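Local coordinates for large ribosomal subunit protein uL10 (Thermotoga maritima, PDB 1ZAV), which forms the base of the ribosomal stalk, binding rRNA and L7/L12 dimers and taking part in the ribosome's interaction with GTP-bound translation factors, at residues 13-18 with 60-65; 70-75 with 116-121. One frame throughout, in Å; residues are numbered along the deposited sequence.

Contact 1: residues 13-18 with 60-65; sequences KEMSEI and NTLLNL
The hydroxyl of S16 faces the C-terminal end of 60-65 and has one proton to offer two backbone carbonyls. Its strongest partner is V12 O, one turn back in its own helix; the other is A66 O, just past the second segment. The proton is shared between them or goes to one at a time. L65 O lies beside this pair, with S16 OG 3.9 Å away, too far for a bond. L65 O is instead taken by N69 ND2. The buried hydroxyl thus has acceptors in both helices, and the A66 O half of the pair links them.

The rest of the contact is apolar, and M15 carries most of it. Its CG stands anti to the backbone N (chi1 -174°), and the chain then bends so that the methyl swings over to the other helix. M15 CE presses on L62 CD2 at 3.3 Å, tighter than usual van der Waals contact. The same branch, L62 CD2, also touches M15 CB, at 4.0 Å. M15 CE also meets L63 CD2 at 3.9 Å, roughly at right angles to the first touch. The leucine branches thus reach back to M15, although neither CB is aimed at it.

Here helix 5-19 packs across helix 60-69, with segment axes 9.4 Å apart and crossing at -54°. M15 and L63 also rest on strand 53-58 through V58, so the methionine is wedged between helix 60-69 and the sheet edge.

Contact 2: residues 70-75 with 116-121; sequences AEYEGY and GGFLEG
F118, which meets Y72 and Y75, is preceded on strand 114-119 by two glycines. The backbone angles of G116 and G117 would jam a CB against the preceding carbonyl. G116 bonds to F27 and G117 to F124, on the two neighbouring strands of the antiparallel sheet. With 122-125, the strand forms a beta hairpin.

F118 follows and makes nearly all of the contact. Y72 turns its edge toward the F118 face in a T-shaped stack, centroids 5.1 Å apart and planes at 73°. Y72 CD2 sits over the centre of the phenylalanine ring. The far end of Y72 is held separately, by a hydrogen bond between Y72 OH and F19 O. Y75 has CG between the backbone N and the carbonyl carbon (chi1 57°), which leads its ring away and leaves Y75 CB to touch F118 CE1 at 3.7 Å. E73 O is 3.6 Å from F118 CZ. With an alanine at F118, the Y72 edge is likely to lose its aromatic seat and a gap to open beside Y75 CB.

E120 and G121 form the tight turn of the hairpin, both at positive phi, as in a type I' turn. E120 OE2 is hydrogen-bonded to a polar side chain of another protein chain. K123, just beyond, bonds through NZ to G74 O.

From the N terminus, helix 5-19 is followed by strand 24-28, helix 35-49 and strand 53-58. Contact 1 closes this first loop when helix 60-69 comes back to pack on helix 5-19. Helix 60-69 ends in a Schellman motif at E71, and contact 2 opens there. Its loop takes in strand 83-88 and helix 94-106 before strand 114-119 closes it. The two contacts stand in series and neither encloses nor crosses the other. They still meet in space: N64 OD1 and Y75 OH, 3.1 Å apart, are probably hydrogen-bonded, and A70 CB packs on S16 O. Contact 1 joins helices 5-19 and 60-69; contact 2 lays the linker after helix 60-69 on strand 114-119 of the sheet.

Contact 1: residues 13-18 with 60-65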
loop_
_atom_site.group_PDB
_atom_site.type_symbol
_atom_site.label_atom_id
_atom_site.label_comp_id
_atom_site.label_asym_id
_atom_site.label_seq_id
_atom_site.Cartn_x
_atom_site.Cartn_y
_atom_site.Cartn_z
ATOM N N LYS A 13 19.957 -36.537 4.589
ATOM C CA LYS A 13 20.355 -36.000 3.298
ATOM C C LYS A 13 19.119 -35.681 2.459
ATOM O O LYS A 13 19.016 -34.602 1.881
ATOM C CB LYS A 13 21.237 -37.012 2.562
ATOM C CG LYS A 13 21.644 -36.602 1.157
ATOM C CD LYS A 13 22.991 -35.904 1.131
ATOM C CE LYS A 13 23.606 -35.987 -0.259
ATOM N NZ LYS A 13 23.754 -37.410 -0.702
ATOM N N GLU A 14 18.188 -36.628 2.396
ATOM C CA GLU A 14 16.964 -36.442 1.625
ATOM C C GLU A 14 16.234 -35.182 2.067
ATOM O O GLU A 14 15.902 -34.324 1.255
ATOM C CB GLU A 14 16.038 -37.645 1.794
ATOM C CG GLU A 14 16.564 -38.920 1.168
ATOM C CD GLU A 14 15.567 -40.059 1.236
ATOM O OE1 GLU A 14 15.054 -40.342 2.343
ATOM O OE2 GLU A 14 15.306 -40.681 0.181
ATOM N N MET A 15 15.983 -35.090 3.365
ATOM C CA MET A 15 15.297 -33.944 3.941
ATOM C C MET A 15 16.058 -32.650 3.658
ATOM O O MET A 15 15.471 -31.654 3.235
ATOM C CB MET A 15 15.162 -34.141 5.448
ATOM C CG MET A 15 14.350 -33.079 6.129
ATOM S SD MET A 15 12.620 -33.499 6.121
ATOM C CE MET A 15 12.471 -34.164 7.745
ATOM N N SER A 16 17.373 -32.671 3.888
ATOM C CA SER A 16 18.207 -31.494 3.663
ATOM C C SER A 16 18.094 -31.008 2.227
ATOM O O SER A 16 18.041 -29.806 1.969
ATOM C CB SER A 16 19.680 -31.799 3.982
ATOM O OG SER A 16 19.884 -32.023 5.370
ATOM N N GLU A 17 18.074 -31.948 1.287
ATOM C CA GLU A 17 17.957 -31.601 -0.115
ATOM C C GLU A 17 16.574 -31.020 -0.395
ATOM O O GLU A 17 16.441 -30.116 -1.207
ATOM C CB GLU A 17 18.219 -32.835 -0.986
ATOM C CG GLU A 17 19.658 -33.345 -0.868
ATOM C CD GLU A 17 19.908 -34.632 -1.632
ATOM O OE1 GLU A 17 19.203 -35.632 -1.371
ATOM O OE2 GLU A 17 20.818 -34.645 -2.491
ATOM N N ILE A 18 15.546 -31.534 0.268
ATOM C CA ILE A 18 14.208 -31.000 0.046
ATOM C C ILE A 18 14.172 -29.549 0.519
ATOM O O ILE A 18 13.761 -28.663 -0.226
ATOM C CB ILE A 18 13.135 -31.798 0.807
ATOM C CG1 ILE A 18 12.908 -33.151 0.130
ATOM C CG2 ILE A 18 11.820 -31.015 0.831
ATOM C CD1 ILE A 18 11.992 -34.066 0.907
ATOM N N ASN A 60 12.198 -33.731 15.950
ATOM C CA ASN A 60 13.043 -32.546 16.040
ATOM C C ASN A 60 14.489 -32.766 15.609
ATOM O O ASN A 60 15.023 -32.009 14.801
ATOM C CB ASN A 60 13.025 -32.008 17.472
ATOM C CG ASN A 60 11.661 -31.508 17.883
ATOM O OD1 ASN A 60 11.102 -30.619 17.245
ATOM N ND2 ASN A 60 11.113 -32.079 18.952
ATOM N N THR A 61 15.125 -33.795 16.158
ATOM C CA THR A 61 16.516 -34.086 15.834
ATOM C C THR A 61 16.736 -34.128 14.324
ATOM O O THR A 61 17.675 -33.520 13.816
ATOM C CB THR A 61 16.966 -35.421 16.469
ATOM O OG1 THR A 61 16.857 -35.332 17.898
ATOM C CG2 THR A 61 18.417 -35.729 16.101
ATOM N N LEU A 62 15.864 -34.837 13.615
ATOM C CA LEU A 62 15.942 -34.951 12.157
ATOM C C LEU A 62 15.800 -33.574 11.503
ATOM O O LEU A 62 16.571 -33.216 10.612
ATOM C CB LEU A 62 14.823 -35.862 11.647
ATOM C CG LEU A 62 14.910 -36.507 10.259
ATOM C CD1 LEU A 62 13.603 -37.248 10.008
ATOM C CD2 LEU A 62 15.150 -35.479 9.166
ATOM N N LEU A 63 14.792 -32.818 11.932
ATOM C CA LEU A 63 14.561 -31.482 11.392
ATOM C C LEU A 63 15.786 -30.600 11.589
ATOM O O LEU A 63 16.228 -29.912 10.669
ATOM C CB LEU A 63 13.363 -30.826 12.083
ATOM C CG LEU A 63 11.978 -31.322 11.664
ATOM C CD1 LEU A 63 10.908 -30.511 12.374
ATOM C CD2 LEU A 63 11.830 -31.188 10.159
ATOM N N ASN A 64 16.328 -30.626 12.801
ATOM C CA ASN A 64 17.491 -29.825 13.125
ATOM C C ASN A 64 18.659 -30.099 12.167
ATOM O O ASN A 64 19.162 -29.183 11.531
ATOM C CB ASN A 64 17.918 -30.083 14.571
ATOM C CG ASN A 64 18.610 -28.880 15.194
ATOM O OD1 ASN A 64 19.601 -28.379 14.666
ATOM N ND2 ASN A 64 18.083 -28.411 16.321
ATOM N N LEU A 65 19.078 -31.356 12.051
ATOM C CA LEU A 65 20.189 -31.686 11.157
ATOM C C LEU A 65 19.899 -31.336 9.695
ATOM O O LEU A 65 20.785 -30.879 8.971
ATOM C CB LEU A 65 20.558 -33.170 11.266
ATOM C CG LEU A 65 21.151 -33.680 12.587
ATOM C CD1 LEU A 65 21.595 -35.129 12.416
ATOM C CD2 LEU A 65 22.339 -32.827 12.996
#

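Contact 2: residues 70-75 with 116-121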
loop_
_atom_site.group_PDB
_atom_site.type_symbol
_atom_site.label_atom_id
_atom_site.label_comp_id
_atom_site.label_asym_id
_atom_site.label_seq_id
_atom_site.Cartn_x
_atom_site.Cartn_y
_atom_site.Cartn_z
ATOM N N ALA A 70 21.135 -27.617 5.363
ATOM C CA ALA A 70 20.580 -26.846 4.248
ATOM C C ALA A 70 21.024 -25.399 4.436
ATOM O O ALA A 70 20.704 -24.517 3.634
ATOM C CB ALA A 70 19.056 -26.928 4.247
ATOM N N GLU A 71 21.760 -25.174 5.519
ATOM C CA GLU A 71 22.300 -23.863 5.870
ATOM C C GLU A 71 21.273 -22.816 6.311
ATOM O O GLU A 71 21.308 -21.660 5.882
ATOM C CB GLU A 71 23.167 -23.338 4.719
ATOM C CG GLU A 71 24.287 -24.325 4.380
ATOM C CD GLU A 71 25.366 -23.758 3.479
ATOM O OE1 GLU A 71 26.233 -24.545 3.044
ATOM O OE2 GLU A 71 25.360 -22.538 3.208
ATOM N N TYR A 72 20.360 -23.243 7.174
ATOM C CA TYR A 72 19.353 -22.347 7.730
ATOM C C TYR A 72 19.845 -21.908 9.108
ATOM O O TYR A 72 20.602 -22.626 9.759
ATOM C CB TYR A 72 18.011 -23.062 7.892
ATOM C CG TYR A 72 17.232 -23.219 6.612
ATOM C CD1 TYR A 72 17.607 -24.159 5.652
ATOM C CD2 TYR A 72 16.120 -22.418 6.354
ATOM C CE1 TYR A 72 16.889 -24.297 4.460
ATOM C CE2 TYR A 72 15.398 -22.547 5.166
ATOM C CZ TYR A 72 15.788 -23.489 4.226
ATOM O OH TYR A 72 15.078 -23.611 3.053
ATOM N N GLU A 73 19.420 -20.731 9.547
ATOM C CA GLU A 73 19.802 -20.242 10.865
ATOM C C GLU A 73 18.591 -19.651 11.573
ATOM O O GLU A 73 17.638 -19.229 10.920
ATOM C CB GLU A 73 20.899 -19.183 10.756
ATOM C CG GLU A 73 22.152 -19.666 10.058
ATOM C CD GLU A 73 23.377 -18.885 10.483
ATOM O OE1 GLU A 73 23.817 -19.063 11.640
ATOM O OE2 GLU A 73 23.893 -18.090 9.667
ATOM N N GLY A 74 18.640 -19.641 12.904
ATOM C CA GLY A 74 17.552 -19.099 13.701
ATOM C C GLY A 74 16.234 -19.860 13.633
ATOM O O GLY A 74 15.168 -19.251 13.688
ATOM N N TYR A 75 16.307 -21.186 13.531
ATOM C CA TYR A 75 15.116 -22.039 13.445
ATOM C C TYR A 75 14.908 -22.870 14.712
ATOM O O TYR A 75 13.829 -23.435 14.932
ATOM C CB TYR A 75 15.257 -22.977 12.247
ATOM C CG TYR A 75 16.513 -23.820 12.306
ATOM C CD1 TYR A 75 16.569 -24.969 13.094
ATOM C CD2 TYR A 75 17.666 -23.440 11.613
ATOM C CE1 TYR A 75 17.736 -25.719 13.196
ATOM C CE2 TYR A 75 18.839 -24.184 11.706
ATOM C CZ TYR A 75 18.867 -25.317 12.501
ATOM O OH TYR A 75 20.025 -26.045 12.618
ATOM N N GLY A 116 5.573 -20.533 13.143
ATOM C CA GLY A 116 6.358 -19.677 12.264
ATOM C C GLY A 116 7.141 -20.515 11.267
ATOM O O GLY A 116 6.832 -21.691 11.076
ATOM N N GLY A 117 8.153 -19.927 10.633
ATOM C CA GLY A 117 8.940 -20.677 9.667
ATOM C C GLY A 117 9.717 -19.794 8.711
ATOM O O GLY A 117 10.160 -18.710 9.079
ATOM N N PHE A 118 9.886 -20.264 7.479
ATOM C CA PHE A 118 10.610 -19.511 6.471
ATOM C C PHE A 118 9.805 -19.422 5.196
ATOM O O PHE A 118 9.288 -20.426 4.694
ATOM C CB PHE A 118 11.963 -20.167 6.165
ATOM C CG PHE A 118 12.872 -20.259 7.351
ATOM C CD1 PHE A 118 12.786 -21.333 8.231
ATOM C CD2 PHE A 118 13.810 -19.255 7.600
ATOM C CE1 PHE A 118 13.622 -21.410 9.348
ATOM C CE2 PHE A 118 14.644 -19.322 8.707
ATOM C CZ PHE A 118 14.552 -20.401 9.587
ATOM N N LEU A 119 9.711 -18.217 4.659
ATOM C CA LEU A 119 8.963 -18.003 3.434
ATOM C C LEU A 119 9.901 -17.393 2.401
ATOM O O LEU A 119 10.418 -16.293 2.592
ATOM C CB LEU A 119 7.769 -17.080 3.702
ATOM C CG LEU A 119 6.562 -17.193 2.762
ATOM C CD1 LEU A 119 5.429 -16.323 3.301
ATOM C CD2 LEU A 119 6.938 -16.761 1.351
ATOM N N GLU A 120 10.126 -18.127 1.316
ATOM C CA GLU A 120 11.003 -17.677 0.250
ATOM C C GLU A 120 12.343 -17.202 0.812
ATOM O O GLU A 120 12.862 -16.150 0.437
ATOM C CB GLU A 120 10.296 -16.586 -0.567
ATOM C CG GLU A 120 9.001 -17.126 -1.192
ATOM C CD GLU A 120 8.305 -16.175 -2.158
ATOM O OE1 GLU A 120 7.281 -16.596 -2.742
ATOM O OE2 GLU A 120 8.764 -15.026 -2.339
ATOM N N GLY A 121 12.887 -18.001 1.726
ATOM C CA GLY A 121 14.167 -17.689 2.333
ATOM C C GLY A 121 14.142 -16.635 3.425
ATOM O O GLY A 121 15.203 -16.170 3.858
#